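Local coordinates for protein flap endonuclease 1 (Desulfurococcus amylolyticus, PDB 3ORY) that probably cuts 5' flaps from branched DNA during replication and repair, as a structure-specific endonuclease of the FEN1/XPG family, at residues Arg320-Glu325 / Asp331-Ala336; Ser73-Arg78 / Arg147-Leu152. All blocks are in the same frame, centred on the assembly; numbering follows the deposited sequence.

Overall arrangement
Both contacts are buried, apolar helix-helix packings, but they sit at different depths. Contact 2 lies about 14 Å from the centre of the chain (centre to centre) and joins helices 70-84 and 143-156, two nearly parallel helices of the PIN-like alpha/beta domain. Contact 1 is further out, about 25 Å, and joins helices 315-325 and 330-347, consecutive in the chain. It is made of aliphatic branches alone, with V323 partly exposed, whereas contact 2 is fully buried and also sets a leucine methyl on a backbone carbonyl. No element is common to both, yet the two touch: L322 CD1 lies 3.5 Å from F76 CG. Helix 315-325 packs on F76 and L152, helix 330-347 on F76.

Contact 1. Residues Arg320-Glu325 / Asp331-Ala336; sequences RILVDE and DRVSTA
V333 meets both L322 and V323, and between segments 320-325 and 331-336 the packing runs through these three aliphatic side chains. V323 CG2 does most on its side: it sits 3.9 Å from V333 CB and 4.0 Å from V333 CG2, while the two valines pass each other in opposite directions. With V323 CG1 anti to the backbone N (chi1 -178°), it is CG2, beside that N, that faces helix 330-347. L322 lies across the same V333 methyl, its CD1 4.1 Å and its CB 4.2 Å from V333 CG2. F328, in the connecting loop, packs against both L322 and V333.

The hydrogen bonds among the residues of the two segments stay within each segment; a backbone bond between L322 and F328 ties the loop to the first helix. E325 N reaches R320 O at 2.9 Å, a wider pi-type turn across 320-325. In 331-336, D331 O is gripped twice by T335: its N comes in at 2.9 Å and its OG1 at 3.0 Å, from opposite faces of the carbonyl plane.

With only apolar contacts between the segments, their mutual setting probably rests on side-chain shape, the short connection and the packing on helix 70-84.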
loop_
_atom_site.group_PDB
_atom_site.type_symbol
_atom_site.label_atom_id
_atom_site.label_comp_id
_atom_site.label_asym_id
_atom_site.label_seq_id
_atom_site.Cartn_x
_atom_site.Cartn_y
_atom_site.Cartn_z
ATOM N N ARG A 320 18.765 -17.042 8.127
ATOM C CA ARG A 320 19.705 -16.949 7.003
ATOM C C ARG A 320 19.469 -15.676 6.180
ATOM O O ARG A 320 20.404 -14.911 5.927
ATOM C CB ARG A 320 19.665 -18.214 6.130
ATOM C CG ARG A 320 20.277 -19.466 6.820
ATOM C CD ARG A 320 20.602 -20.612 5.833
ATOM N NE ARG A 320 19.541 -20.808 4.836
ATOM C CZ ARG A 320 18.514 -21.649 4.966
ATOM N NH1 ARG A 320 18.386 -22.405 6.058
ATOM N NH2 ARG A 320 17.605 -21.737 3.995
ATOM N N ILE A 321 18.221 -15.434 5.794
ATOM C CA ILE A 321 17.871 -14.222 5.044
ATOM C C ILE A 321 18.184 -12.930 5.826
ATOM O O ILE A 321 18.956 -12.082 5.356
ATOM C CB ILE A 321 16.391 -14.246 4.586
ATOM C CG1 ILE A 321 16.171 -15.388 3.584
ATOM C CG2 ILE A 321 16.012 -12.916 3.935
ATOM C CD1 ILE A 321 14.730 -15.797 3.396
ATOM N N LEU A 322 17.607 -12.784 7.018
ATOM C CA LEU A 322 17.723 -11.533 7.769
ATOM C C LEU A 322 19.084 -11.325 8.427
ATOM O O LEU A 322 19.732 -10.296 8.216
ATOM C CB LEU A 322 16.608 -11.415 8.820
ATOM C CG LEU A 322 15.172 -11.443 8.286
ATOM C CD1 LEU A 322 14.211 -11.236 9.440
ATOM C CD2 LEU A 322 14.953 -10.384 7.207
ATOM N N VAL A 323 19.514 -12.295 9.227
ATOM C CA VAL A 323 20.766 -12.153 9.968
ATOM C C VAL A 323 21.988 -12.329 9.062
ATOM O O VAL A 323 22.802 -11.418 8.957
ATOM C CB VAL A 323 20.832 -13.100 11.201
ATOM C CG1 VAL A 323 22.142 -12.901 11.994
ATOM C CG2 VAL A 323 19.618 -12.883 12.104
ATOM N N ASP A 324 22.114 -13.478 8.406
ATOM C CA ASP A 324 23.340 -13.789 7.655
ATOM C C ASP A 324 23.507 -12.933 6.401
ATOM O O ASP A 324 24.569 -12.363 6.173
ATOM C CB ASP A 324 23.405 -15.277 7.300
ATOM C CG ASP A 324 23.312 -16.171 8.524
ATOM O OD1 ASP A 324 23.628 -15.704 9.639
ATOM O OD2 ASP A 324 22.918 -17.337 8.378
ATOM N N GLU A 325 22.450 -12.828 5.611
ATOM C CA GLU A 325 22.515 -12.108 4.343
ATOM C C GLU A 325 22.315 -10.599 4.484
ATOM O O GLU A 325 22.803 -9.833 3.642
ATOM C CB GLU A 325 21.494 -12.678 3.364
ATOM C CG GLU A 325 21.874 -14.057 2.816
ATOM C CD GLU A 325 20.744 -14.744 2.045
ATOM O OE1 GLU A 325 19.878 -14.055 1.459
ATOM O OE2 GLU A 325 20.728 -15.994 2.037
ATOM N N ASP A 331 19.758 -11.475 18.092
ATOM C CA ASP A 331 18.917 -11.404 19.284
ATOM C C ASP A 331 17.496 -10.986 18.925
ATOM O O ASP A 331 16.527 -11.669 19.280
ATOM C CB ASP A 331 19.501 -10.422 20.318
ATOM C CG ASP A 331 20.691 -11.002 21.094
ATOM O OD1 ASP A 331 21.135 -12.138 20.803
ATOM O OD2 ASP A 331 21.182 -10.300 22.011
ATOM N N ARG A 332 17.381 -9.866 18.211
ATOM C CA ARG A 332 16.072 -9.336 17.848
ATOM C C ARG A 332 15.296 -10.301 16.953
ATOM O O ARG A 332 14.107 -10.539 17.182
ATOM C CB ARG A 332 16.184 -7.933 17.238
ATOM C CG ARG A 332 16.480 -6.849 18.292
ATOM C CD ARG A 332 16.237 -5.429 17.760
ATOM N NE ARG A 332 17.292 -4.991 16.839
ATOM C CZ ARG A 332 18.442 -4.428 17.218
ATOM N NH1 ARG A 332 19.337 -4.068 16.302
ATOM N NH2 ARG A 332 18.707 -4.229 18.508
ATOM N N VAL A 333 15.977 -10.887 15.967
ATOM C CA VAL A 333 15.326 -11.833 15.063
ATOM C C VAL A 333 14.906 -13.116 15.793
ATOM O O VAL A 333 13.774 -13.584 15.632
ATOM C CB VAL A 333 16.196 -12.133 13.809
ATOM C CG1 VAL A 333 15.633 -13.300 13.024
ATOM C CG2 VAL A 333 16.290 -10.890 12.939
ATOM N N SER A 334 15.805 -13.672 16.603
ATOM C CA SER A 334 15.495 -14.897 17.362
ATOM C C SER A 334 14.322 -14.724 18.336
ATOM O O SER A 334 13.422 -15.565 18.379
ATOM C CB SER A 334 16.730 -15.422 18.092
ATOM O OG SER A 334 17.774 -15.703 17.172
ATOM N N THR A 335 14.344 -13.636 19.110
ATOM C CA THR A 335 13.249 -13.300 20.030
ATOM C C THR A 335 11.909 -13.175 19.279
ATOM O O THR A 335 10.905 -13.757 19.694
ATOM C CB THR A 335 13.560 -12.004 20.838
ATOM O OG1 THR A 335 14.758 -12.193 21.598
ATOM C CG2 THR A 335 12.436 -11.669 21.793
ATOM N N ALA A 336 11.907 -12.439 18.164
ATOM C CA ALA A 336 10.690 -12.292 17.363
ATOM C C ALA A 336 10.199 -13.639 16.823
ATOM O O ALA A 336 8.999 -13.923 16.857
ATOM C CB ALA A 336 10.899 -11.293 16.225
#

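Contact 2. Residues Ser73-Arg78 / Arg147-Leu152; sequences SGLFYR and RDAKSL
L75 lays its CD2 over A149, 3.6 Å from A149 CB and equally 3.6 Å from A149 O, so one methyl covers both the small side chain and the carbonyl oxygen of that turn. A chi1 of -167° swings the isobutyl group of L75 away from its own N and across to the facing helix, where CD2 comes down onto the backbone at A149. L152 CD2 lies 4.1 Å from L75 CD2 and also rests on the neighbouring residue, 4.0 Å from F76 N and 4.1 Å from F76 CB. F76 thus meets L152 through its CB.

Helices 70-84 and 143-156 lead into strands 88-93 and 160-162, neighbouring parallel strands of the central sheet, in the beta-alpha-beta manner of a PIN-like domain. Their short segments run 21° from parallel, with the axes 10.5 Å apart. Helix 42-52 packs against the same pair, F49 on L75 and L46 on A149.

The F76 ring presents its edge to Y77, placing F76 CD2 3.5 Å above the plane of the Y77 ring and over its centre. From helix 315-325, V318 touches both F76 and L152, and L322 also packs on L152, while A336 and L337 of helix 330-347 lie against F76.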
loop_
_atom_site.group_PDB
_atom_site.type_symbol
_atom_site.label_atom_id
_atom_site.label_comp_id
_atom_site.label_asym_id
_atom_site.label_seq_id
_atom_site.Cartn_x
_atom_site.Cartn_y
_atom_site.Cartn_z
ATOM N N SER A 73 12.658 -5.477 6.912
ATOM C CA SER A 73 12.404 -5.249 8.325
ATOM C C SER A 73 10.913 -5.044 8.584
ATOM O O SER A 73 10.322 -5.698 9.450
ATOM C CB SER A 73 13.193 -4.040 8.816
ATOM O OG SER A 73 13.077 -3.920 10.210
ATOM N N GLY A 74 10.310 -4.140 7.820
ATOM C CA GLY A 74 8.861 -3.954 7.849
ATOM C C GLY A 74 8.088 -5.224 7.578
ATOM O O GLY A 74 7.182 -5.588 8.342
ATOM N N LEU A 75 8.445 -5.920 6.501
ATOM C CA LEU A 75 7.724 -7.118 6.140
ATOM C C LEU A 75 7.788 -8.172 7.257
ATOM O O LEU A 75 6.792 -8.815 7.564
ATOM C CB LEU A 75 8.247 -7.690 4.827
ATOM C CG LEU A 75 7.412 -8.775 4.143
ATOM C CD1 LEU A 75 6.041 -8.258 3.740
ATOM C CD2 LEU A 75 8.147 -9.269 2.912
ATOM N N PHE A 76 8.963 -8.343 7.846
ATOM C CA PHE A 76 9.137 -9.284 8.944
ATOM C C PHE A 76 8.312 -8.898 10.174
ATOM O O PHE A 76 7.408 -9.630 10.581
ATOM C CB PHE A 76 10.624 -9.402 9.292
ATOM C CG PHE A 76 10.927 -10.378 10.406
ATOM C CD1 PHE A 76 10.646 -11.740 10.264
ATOM C CD2 PHE A 76 11.531 -9.936 11.584
ATOM C CE1 PHE A 76 10.949 -12.643 11.302
ATOM C CE2 PHE A 76 11.838 -10.831 12.620
ATOM C CZ PHE A 76 11.550 -12.182 12.474
ATOM N N TYR A 77 8.609 -7.740 10.743
ATOM C CA TYR A 77 8.015 -7.348 12.019
ATOM C C TYR A 77 6.521 -7.048 11.940
ATOM O O TYR A 77 5.777 -7.404 12.849
ATOM C CB TYR A 77 8.791 -6.189 12.658
ATOM C CG TYR A 77 10.167 -6.613 13.133
ATOM C CD1 TYR A 77 10.313 -7.495 14.216
ATOM C CD2 TYR A 77 11.325 -6.136 12.512
ATOM C CE1 TYR A 77 11.580 -7.894 14.660
ATOM C CE2 TYR A 77 12.599 -6.528 12.958
ATOM C CZ TYR A 77 12.712 -7.408 14.024
ATOM O OH TYR A 77 13.958 -7.802 14.458
ATOM N N ARG A 78 6.087 -6.406 10.853
ATOM C CA ARG A 78 4.670 -6.090 10.685
ATOM C C ARG A 78 3.840 -7.348 10.450
ATOM O O ARG A 78 2.739 -7.469 10.992
ATOM C CB ARG A 78 4.457 -5.086 9.548
ATOM C CG ARG A 78 2.993 -4.782 9.214
ATOM C CD ARG A 78 2.257 -4.139 10.397
ATOM N NE ARG A 78 2.947 -2.950 10.905
ATOM C CZ ARG A 78 2.357 -1.992 11.618
ATOM N NH1 ARG A 78 1.063 -2.068 11.895
ATOM N NH2 ARG A 78 3.057 -0.950 12.039
ATOM N N ARG A 147 11.891 -9.990 -5.061
ATOM C CA ARG A 147 12.351 -11.373 -4.949
ATOM C C ARG A 147 12.682 -11.733 -3.500
ATOM O O ARG A 147 12.240 -12.768 -3.010
ATOM C CB ARG A 147 13.576 -11.589 -5.850
ATOM C CG ARG A 147 14.211 -12.974 -5.803
ATOM C CD ARG A 147 15.143 -13.184 -7.022
ATOM N NE ARG A 147 14.418 -12.998 -8.292
ATOM C CZ ARG A 147 14.624 -12.001 -9.158
ATOM N NH1 ARG A 147 15.559 -11.079 -8.922
ATOM N NH2 ARG A 147 13.897 -11.932 -10.274
ATOM N N ASP A 148 13.455 -10.887 -2.821
ATOM C CA ASP A 148 13.814 -11.136 -1.417
ATOM C C ASP A 148 12.599 -11.157 -0.500
ATOM O O ASP A 148 12.521 -11.984 0.412
ATOM C CB ASP A 148 14.854 -10.118 -0.923
ATOM C CG ASP A 148 16.210 -10.293 -1.612
ATOM O OD1 ASP A 148 16.459 -11.386 -2.174
ATOM O OD2 ASP A 148 17.012 -9.336 -1.617
ATOM N N ALA A 149 11.644 -10.263 -0.760
ATOM C CA ALA A 149 10.399 -10.213 0.001
ATOM C C ALA A 149 9.618 -11.521 -0.131
ATOM O O ALA A 149 9.114 -12.052 0.865
ATOM C CB ALA A 149 9.530 -9.023 -0.449
ATOM N N LYS A 150 9.526 -12.031 -1.359
ATOM C CA LYS A 150 8.872 -13.315 -1.609
ATOM C C LYS A 150 9.602 -14.446 -0.868
ATOM O O LYS A 150 8.957 -15.273 -0.232
ATOM C CB LYS A 150 8.790 -13.614 -3.109
ATOM C CG LYS A 150 7.793 -12.729 -3.870
ATOM C CD LYS A 150 7.952 -12.883 -5.387
ATOM C CE LYS A 150 6.908 -12.024 -6.097
ATOM N NZ LYS A 150 7.073 -12.089 -7.581
ATOM N N SER A 151 10.933 -14.466 -0.944
ATOM C CA SER A 151 11.733 -15.473 -0.230
ATOM C C SER A 151 11.508 -15.411 1.274
ATOM O O SER A 151 11.412 -16.448 1.928
ATOM C CB SER A 151 13.227 -15.308 -0.521
ATOM O OG SER A 151 13.498 -15.556 -1.892
ATOM N N LEU A 152 11.439 -14.202 1.824
ATOM C CA LEU A 152 11.206 -14.044 3.263
ATOM C C LEU A 152 9.834 -14.601 3.681
ATOM O O LEU A 152 9.722 -15.318 4.681
ATOM C CB LEU A 152 11.355 -12.579 3.695
ATOM C CG LEU A 152 11.043 -12.288 5.173
ATOM C CD1 LEU A 152 12.021 -13.035 6.126
ATOM C CD2 LEU A 152 11.051 -10.787 5.446
#